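Local coordinates for protein rubisco operon transcriptional regulator (Synechocystis sp., PDB 5Y2W) that probably represses carbon-uptake genes as a LysR-type transcription factor, binding the metabolite 2-phosphoglycolate in its regulatory domain, at residues Q10-L15 against G38-L43; R27-F32 against Q202-Y207; V86-D91 against E172-D177. All coordinates share one frame; numbering follows the deposited sequence.

In the fold
From the N terminus, strand 11-18 runs into helix 24-35 and then strand 39-46, and interaction 1 closes this beta-alpha-beta unit by pairing the two strands in parallel. Interaction 2 starts on the helix of that unit and closes a far longer loop, since its partner 202-207 lies on helix 199-211 near the end of the modelled chain. The two contacts cross along the sequence and touch in space, Leu13, Leu15 and Val41 meeting Leu29 and Phe204. Interaction 3 closes its own loop, from 86-91 to 172-177, nested inside that of interaction 2. It pairs strands 81-89 and 173-176 in a second sheet, about 33 Å from interaction 2 between centres.

Interaction 1: residues Q10-L15 against G38-L43; sequences QGRLRL and GIEVSL
Leu13 N gives its hydrogen to Glu40 O at 2.7 Å, the shortest of four backbone bonds that join these parallel strands. Leu13 uses both its N-H and its C=O, the latter taking the N-H of Ser42 at 2.9 Å, while Gly11 O receives Glu40 N and Leu15 N reaches Ser42 O. Leu13 thus bonds to the two residues flanking its partner Val41, as a parallel pair does.

Side chains sort onto two faces. On the polar one, Arg12 has CG anti to the backbone N (chi1 -177°); a bend at chi2 brings CD to 3.5 Å from Glu40 O, and a second at chi3 turns NE toward Glu40 OE1. NE and OE1 form a long salt bridge of 3.5 Å, with OE1 at the edge of the guanidinium and in its plane, while NH2 comes to 3.5 Å from Ser42 CB. A long, flexible arginine suits this place because it can fold back across the neighbouring strand.

The other face is aliphatic. Leu15 CD1 rests against Val41 CG1 at 3.9 Å and Leu15 CB against Leu43 CD1 at 3.8 Å, and Leu29 of helix 24-35 and Phe204 of helix 199-211 pack on this side. Gly11 has phi 136°, a conformation in which a CB would jam against the preceding carbonyl, so glycine fits.

Val41, Ser42 and Leu43 also pair in parallel with a strand of the second subunit. The chemistry is two-sided: an apolar face packs against the helices, and Arg12, Glu40 and Arg14 put charge on the reverse.

Interaction 2: residues R27-F32 against Q202-Y207; sequences RLLGEF and QTFLDY
Phe32 and Tyr207 both hold CG anti to the backbone N, and with their CB atoms already directed at the opposite helix this brings the two rings into the space between the segments. Phe204 adopts the same first torsion, and its ring comes in beside them to complete an aromatic cluster.

Within the cluster, Phe204 and Phe32 form a T-shaped pair. CD1 at the edge of Phe204 stands 3.7 Å above the centre of the Phe32 ring, and the two planes are 87° apart. Tyr207 meets Phe32 differently, at an oblique 44°, with Tyr207 CD2 3.5 Å from Phe32 CD1. Large aromatic side chains suit a helix pair whose segment axes stay 11.4 Å apart, because they can bridge that distance.

Leu29 extends the apolar surface: its CD2 lies 3.7 Å from Phe204 CE1, the two side chains crossing at about a right angle. Leu13 and Leu15 of strand 11-18 lie against Phe204, which seats the cluster on the sheet.

At the tip of the tyrosine ring, Tyr207 OH donates a weak hydrogen bond of 3.3 Å to Leu28 O, a carbonyl that also receives a weak bond from Phe32 N. The same hydroxyl oxygen is only 3.0 Å from Glu31 CB, a tight approach in which the side chains of Tyr207 and Glu31 again cross at about a right angle.

Tyrosine therefore combines two roles, aromatic and polar. The contact probably coheres mainly through ring and methyl contacts, the weak bond of the hydroxyl giving the tyrosine's one polar side-chain atom a partner in the helix backbone.

Interaction 3: residues V86-D91 against E172-D177; sequences VIARRD and ELTILD
This contact is an antiparallel pairing of strands 81-89 and 173-176, in the three-stranded sheet where 81-89 is the central strand and 157-160 lies on its other side. It belongs to the LysR substrate-binding domain, of the periplasmic-binding-protein type.

Ala88 and Thr174 form a hydrogen-bonded pair: Ala88 N donates to Thr174 O at 2.8 Å, nearly straight at 169°, and Thr174 N returns a more bent bond to Ala88 O. Ile87 with Ile175 and Arg89 with Leu173 are the non-hydrogen-bonded pairs around it. Beyond the strand proper, Arg90 N still reaches Glu172 O at 2.8 Å.

Small and branched residues share one face. Ala88 CB lies 3.7 Å from Leu176 CD1, and its single methyl leaves room for the leucine, whose CB also touches Val86 CG1. On the reverse, Ile87 CG2 approaches Leu173 CB, and both residues meet Ile150 of helix 143-151.

Polar side chains gather where the strands end. Arg89 runs beside Glu172, pointing the same way, with its CG 3.3 Å from Glu172 O. Its chain bends at chi3 (75°), and the guanidinium makes a side-on salt bridge, NE to Asp91 OD1 and NH2 to Asp91 OD2, both 2.7 Å, while NH1 bonds to Ala151 O. An alanine in place of this arginine would probably leave the Asp91 carboxylate without its paired charge, Ala151 O without this donor, and Glu172 without the CG and CD methylenes packed beside it. Glu172 itself forms a salt bridge from OE2 to Arg170.

At the other end a water joins the strands, accepting from Val86 N at 2.9 Å and donating to Leu176 O at 2.6 Å.

Interaction 1: residues Q10-L15 against G38-L43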
# COMPACT_ATOMS: atom_id res chain seq x y z
N GLN A 10 -20.71 21.46 -4.57
CA GLN A 10 -20.06 20.44 -5.43
C GLN A 10 -18.54 20.76 -5.57
O GLN A 10 -18.09 21.77 -5.02
CB GLN A 10 -20.72 20.38 -6.81
CG GLN A 10 -22.14 19.85 -6.80
CD GLN A 10 -22.79 19.87 -8.17
OE1 GLN A 10 -22.41 20.67 -9.03
NE2 GLN A 10 -23.77 19.00 -8.38
N GLY A 11 -17.78 19.86 -6.23
CA GLY A 11 -16.35 20.06 -6.57
C GLY A 11 -15.46 18.83 -6.32
O GLY A 11 -15.74 18.04 -5.44
N ARG A 12 -14.39 18.69 -7.10
CA ARG A 12 -13.39 17.63 -6.89
C ARG A 12 -12.11 18.12 -6.18
O ARG A 12 -11.53 19.10 -6.60
CB ARG A 12 -12.98 17.03 -8.23
CG ARG A 12 -12.01 15.86 -8.09
CD ARG A 12 -12.66 14.60 -7.51
NE ARG A 12 -13.39 13.85 -8.53
CZ ARG A 12 -12.81 13.12 -9.49
NH1 ARG A 12 -13.57 12.50 -10.38
NH2 ARG A 12 -11.49 13.02 -9.58
N LEU A 13 -11.70 17.43 -5.11
CA LEU A 13 -10.40 17.66 -4.45
C LEU A 13 -9.45 16.52 -4.80
O LEU A 13 -9.81 15.36 -4.61
CB LEU A 13 -10.59 17.68 -2.94
CG LEU A 13 -9.30 17.71 -2.11
CD1 LEU A 13 -8.48 19.00 -2.31
CD2 LEU A 13 -9.72 17.53 -0.66
N ARG A 14 -8.27 16.84 -5.33
CA ARG A 14 -7.25 15.85 -5.72
C ARG A 14 -6.06 15.92 -4.74
O ARG A 14 -5.31 16.90 -4.73
CB ARG A 14 -6.71 16.11 -7.12
CG ARG A 14 -7.62 15.65 -8.23
CD ARG A 14 -7.16 16.20 -9.57
NE ARG A 14 -8.32 16.56 -10.38
CZ ARG A 14 -9.12 17.61 -10.15
NH1 ARG A 14 -10.16 17.82 -10.96
NH2 ARG A 14 -8.90 18.45 -9.12
N LEU A 15 -5.92 14.86 -3.95
CA LEU A 15 -4.82 14.74 -2.99
C LEU A 15 -3.85 13.68 -3.44
O LEU A 15 -4.25 12.52 -3.78
CB LEU A 15 -5.36 14.32 -1.62
CG LEU A 15 -6.48 15.22 -1.10
CD1 LEU A 15 -7.16 14.57 0.09
CD2 LEU A 15 -5.94 16.59 -0.74
N GLY A 38 -21.17 17.67 -1.06
CA GLY A 38 -21.01 17.86 -2.50
C GLY A 38 -19.63 17.48 -3.02
O GLY A 38 -19.45 17.23 -4.21
N ILE A 39 -18.65 17.41 -2.11
CA ILE A 39 -17.26 17.30 -2.51
C ILE A 39 -16.80 15.86 -2.79
O ILE A 39 -16.88 14.95 -1.95
CB ILE A 39 -16.32 17.97 -1.47
CG1 ILE A 39 -16.79 19.41 -1.19
CG2 ILE A 39 -14.88 17.99 -1.96
CD1 ILE A 39 -17.03 20.23 -2.44
N GLU A 40 -16.31 15.68 -4.01
CA GLU A 40 -15.67 14.45 -4.41
C GLU A 40 -14.15 14.56 -4.14
O GLU A 40 -13.55 15.63 -4.30
CB GLU A 40 -15.98 14.18 -5.88
CG GLU A 40 -17.47 14.12 -6.15
CD GLU A 40 -17.79 13.67 -7.55
OE1 GLU A 40 -16.90 13.70 -8.41
OE2 GLU A 40 -18.94 13.28 -7.80
N VAL A 41 -13.55 13.45 -3.70
CA VAL A 41 -12.14 13.42 -3.37
C VAL A 41 -11.52 12.26 -4.08
O VAL A 41 -12.04 11.14 -3.97
CB VAL A 41 -11.88 13.27 -1.88
CG1 VAL A 41 -10.38 13.28 -1.61
CG2 VAL A 41 -12.59 14.35 -1.09
N SER A 42 -10.44 12.54 -4.80
CA SER A 42 -9.65 11.54 -5.45
C SER A 42 -8.28 11.52 -4.76
O SER A 42 -7.58 12.54 -4.70
CB SER A 42 -9.52 11.85 -6.92
OG SER A 42 -8.86 10.79 -7.55
N LEU A 43 -7.87 10.38 -4.24
CA LEU A 43 -6.61 10.29 -3.49
C LEU A 43 -5.63 9.35 -4.16
O LEU A 43 -5.92 8.18 -4.42
CB LEU A 43 -6.88 9.77 -2.09
CG LEU A 43 -5.65 9.44 -1.23
CD1 LEU A 43 -5.14 10.71 -0.54
CD2 LEU A 43 -5.99 8.36 -0.18

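Interaction 2: residues R27-F32 against Q202-Y207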
# COMPACT_ATOMS: atom_id res chain seq x y z
N ARG A 27 -9.01 8.53 7.01
CA ARG A 27 -9.86 8.58 8.17
C ARG A 27 -10.33 10.03 8.40
O ARG A 27 -11.47 10.25 8.71
CB ARG A 27 -9.13 8.07 9.37
CG ARG A 27 -9.98 8.03 10.62
CD ARG A 27 -9.19 7.40 11.75
NE ARG A 27 -8.01 8.19 12.04
CZ ARG A 27 -7.09 7.87 12.94
NH1 ARG A 27 -7.21 6.76 13.67
NH2 ARG A 27 -6.05 8.68 13.13
N LEU A 28 -9.45 11.01 8.20
CA LEU A 28 -9.81 12.43 8.26
C LEU A 28 -10.78 12.86 7.19
O LEU A 28 -11.58 13.75 7.41
CB LEU A 28 -8.58 13.32 8.11
CG LEU A 28 -7.70 13.62 9.31
CD1 LEU A 28 -7.03 14.96 9.01
CD2 LEU A 28 -8.43 13.65 10.65
N LEU A 29 -10.69 12.27 6.01
CA LEU A 29 -11.68 12.52 4.96
C LEU A 29 -13.14 12.26 5.35
O LEU A 29 -14.03 12.83 4.74
CB LEU A 29 -11.36 11.70 3.71
CG LEU A 29 -10.06 12.10 3.00
CD1 LEU A 29 -9.87 11.32 1.70
CD2 LEU A 29 -10.00 13.61 2.75
N GLY A 30 -13.36 11.41 6.35
CA GLY A 30 -14.69 10.98 6.72
C GLY A 30 -15.48 12.08 7.35
O GLY A 30 -16.62 12.33 6.96
N GLU A 31 -14.88 12.75 8.33
CA GLU A 31 -15.53 13.90 8.92
C GLU A 31 -15.70 14.98 7.84
O GLU A 31 -16.79 15.54 7.66
CB GLU A 31 -14.75 14.42 10.15
CG GLU A 31 -15.53 15.42 11.03
CD GLU A 31 -16.10 14.84 12.34
OE1 GLU A 31 -15.82 13.67 12.65
OE2 GLU A 31 -16.83 15.57 13.07
N PHE A 32 -14.65 15.22 7.07
CA PHE A 32 -14.67 16.30 6.09
C PHE A 32 -15.83 16.14 5.11
O PHE A 32 -16.53 17.07 4.83
CB PHE A 32 -13.33 16.36 5.35
CG PHE A 32 -13.24 17.44 4.29
CD1 PHE A 32 -13.02 18.76 4.65
CD2 PHE A 32 -13.34 17.12 2.95
CE1 PHE A 32 -12.91 19.74 3.68
CE2 PHE A 32 -13.22 18.11 1.96
CZ PHE A 32 -13.01 19.42 2.34
N GLN A 202 -8.74 25.09 -0.60
CA GLN A 202 -8.48 25.97 0.53
C GLN A 202 -9.29 25.49 1.73
O GLN A 202 -8.84 25.57 2.88
CB GLN A 202 -8.81 27.44 0.20
CG GLN A 202 -8.50 28.40 1.35
CD GLN A 202 -7.01 28.53 1.58
OE1 GLN A 202 -6.25 28.72 0.64
NE2 GLN A 202 -6.58 28.42 2.82
N THR A 203 -10.50 25.01 1.48
CA THR A 203 -11.37 24.60 2.62
C THR A 203 -10.76 23.37 3.32
O THR A 203 -10.78 23.25 4.53
CB THR A 203 -12.81 24.26 2.17
OG1 THR A 203 -13.30 25.26 1.26
CG2 THR A 203 -13.74 24.11 3.35
N PHE A 204 -10.21 22.45 2.52
CA PHE A 204 -9.68 21.20 3.07
C PHE A 204 -8.46 21.50 3.93
O PHE A 204 -8.32 20.97 5.04
CB PHE A 204 -9.32 20.16 1.98
CG PHE A 204 -8.70 18.91 2.57
CD1 PHE A 204 -9.47 18.04 3.33
CD2 PHE A 204 -7.33 18.67 2.47
CE1 PHE A 204 -8.90 16.93 3.93
CE2 PHE A 204 -6.76 17.56 3.08
CZ PHE A 204 -7.56 16.69 3.81
N LEU A 205 -7.61 22.39 3.40
CA LEU A 205 -6.36 22.79 3.99
C LEU A 205 -6.57 23.36 5.37
O LEU A 205 -5.91 22.93 6.35
CB LEU A 205 -5.68 23.80 3.06
CG LEU A 205 -4.30 24.37 3.44
CD1 LEU A 205 -3.26 23.26 3.70
CD2 LEU A 205 -3.78 25.32 2.35
N ASP A 206 -7.52 24.27 5.48
CA ASP A 206 -7.86 24.85 6.78
C ASP A 206 -8.46 23.80 7.67
O ASP A 206 -8.26 23.83 8.88
CB ASP A 206 -8.90 26.01 6.64
CG ASP A 206 -8.38 27.18 5.82
OD1 ASP A 206 -7.16 27.38 5.78
OD2 ASP A 206 -9.17 27.88 5.18
N TYR A 207 -9.24 22.88 7.09
CA TYR A 207 -9.83 21.79 7.88
C TYR A 207 -8.71 20.88 8.48
O TYR A 207 -8.66 20.57 9.69
CB TYR A 207 -10.83 20.98 7.03
CG TYR A 207 -11.26 19.69 7.72
CD1 TYR A 207 -12.15 19.71 8.80
CD2 TYR A 207 -10.74 18.46 7.32
CE1 TYR A 207 -12.50 18.54 9.45
CE2 TYR A 207 -11.08 17.29 7.96
CZ TYR A 207 -11.97 17.33 9.02
OH TYR A 207 -12.29 16.14 9.62

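Interaction 3: residues V86-D91 against E172-D177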
# COMPACT_ATOMS: atom_id res chain seq x y z
N VAL A 86 12.85 2.06 14.26
CA VAL A 86 13.33 0.71 14.01
C VAL A 86 12.32 -0.35 14.47
O VAL A 86 11.95 -0.42 15.63
CB VAL A 86 14.72 0.48 14.65
CG1 VAL A 86 15.20 -0.93 14.38
CG2 VAL A 86 15.74 1.47 14.09
N ILE A 87 11.93 -1.20 13.54
CA ILE A 87 10.99 -2.23 13.81
C ILE A 87 11.63 -3.58 13.64
O ILE A 87 12.37 -3.81 12.67
CB ILE A 87 9.79 -2.12 12.87
CG1 ILE A 87 9.11 -0.75 13.10
CG2 ILE A 87 8.80 -3.27 13.14
CD1 ILE A 87 8.22 -0.34 11.97
N ALA A 88 11.34 -4.46 14.58
CA ALA A 88 11.80 -5.82 14.49
C ALA A 88 10.69 -6.77 14.92
O ALA A 88 9.58 -6.35 15.28
CB ALA A 88 13.03 -6.03 15.37
N ARG A 89 10.99 -8.06 14.86
CA ARG A 89 10.06 -8.97 15.44
C ARG A 89 10.38 -9.09 16.89
O ARG A 89 11.52 -8.88 17.30
CB ARG A 89 10.11 -10.30 14.74
CG ARG A 89 8.90 -11.16 15.11
CD ARG A 89 8.79 -12.31 14.16
NE ARG A 89 9.81 -13.32 14.50
CZ ARG A 89 9.96 -14.45 13.82
NH1 ARG A 89 9.16 -14.70 12.80
NH2 ARG A 89 10.93 -15.33 14.15
N ARG A 90 9.38 -9.42 17.68
CA ARG A 90 9.48 -9.42 19.14
C ARG A 90 10.44 -10.49 19.71
O ARG A 90 10.81 -10.41 20.84
CB ARG A 90 8.06 -9.59 19.74
CG ARG A 90 7.43 -10.95 19.45
CD ARG A 90 5.92 -11.00 19.71
NE ARG A 90 5.58 -10.84 21.12
CZ ARG A 90 4.35 -10.67 21.60
NH1 ARG A 90 4.17 -10.53 22.91
NH2 ARG A 90 3.29 -10.64 20.78
N ASP A 91 10.87 -11.47 18.93
CA ASP A 91 11.85 -12.46 19.41
C ASP A 91 13.27 -11.94 19.09
O ASP A 91 14.28 -12.60 19.35
CB ASP A 91 11.59 -13.83 18.75
CG ASP A 91 11.60 -13.78 17.21
OD1 ASP A 91 11.49 -12.68 16.56
OD2 ASP A 91 11.71 -14.86 16.64
N GLU A 172 3.35 -9.16 16.22
CA GLU A 172 4.67 -9.71 16.30
C GLU A 172 5.75 -8.62 16.28
O GLU A 172 6.91 -8.90 16.57
CB GLU A 172 4.84 -10.62 15.08
CG GLU A 172 4.05 -11.92 15.18
CD GLU A 172 4.73 -12.87 16.16
OE1 GLU A 172 5.36 -13.76 15.66
OE2 GLU A 172 4.70 -12.67 17.38
N LEU A 173 5.35 -7.39 15.95
CA LEU A 173 6.26 -6.31 15.66
C LEU A 173 6.55 -5.52 16.90
O LEU A 173 5.73 -5.40 17.74
CB LEU A 173 5.66 -5.37 14.64
CG LEU A 173 5.24 -6.05 13.38
CD1 LEU A 173 4.81 -4.92 12.44
CD2 LEU A 173 6.41 -6.87 12.82
N THR A 174 7.73 -4.95 16.97
CA THR A 174 8.14 -4.23 18.14
C THR A 174 9.10 -3.14 17.68
O THR A 174 9.79 -3.31 16.66
CB THR A 174 8.85 -5.22 19.13
OG1 THR A 174 9.10 -4.56 20.34
CG2 THR A 174 10.21 -5.67 18.61
N ILE A 175 9.13 -2.05 18.42
CA ILE A 175 10.08 -0.96 18.17
C ILE A 175 11.34 -1.22 18.97
O ILE A 175 11.26 -1.39 20.19
CB ILE A 175 9.49 0.40 18.53
CG1 ILE A 175 8.40 0.75 17.53
CG2 ILE A 175 10.55 1.48 18.47
CD1 ILE A 175 7.40 1.78 18.01
N LEU A 176 12.49 -1.28 18.29
CA LEU A 176 13.76 -1.33 18.98
C LEU A 176 14.22 0.10 19.35
O LEU A 176 14.27 1.02 18.49
CB LEU A 176 14.79 -2.00 18.11
CG LEU A 176 14.50 -3.46 17.69
CD1 LEU A 176 15.69 -3.96 16.89
CD2 LEU A 176 14.26 -4.35 18.90
N ASP A 177 14.59 0.27 20.61
CA ASP A 177 14.98 1.60 21.18
C ASP A 177 16.42 1.90 20.87
O ASP A 177 17.26 1.88 21.75
CB ASP A 177 14.75 1.63 22.71
CG ASP A 177 15.08 3.00 23.34
OD1 ASP A 177 14.94 4.06 22.67
OD2 ASP A 177 15.49 3.02 24.52
O HOH W 1 13.56 2.93 16.88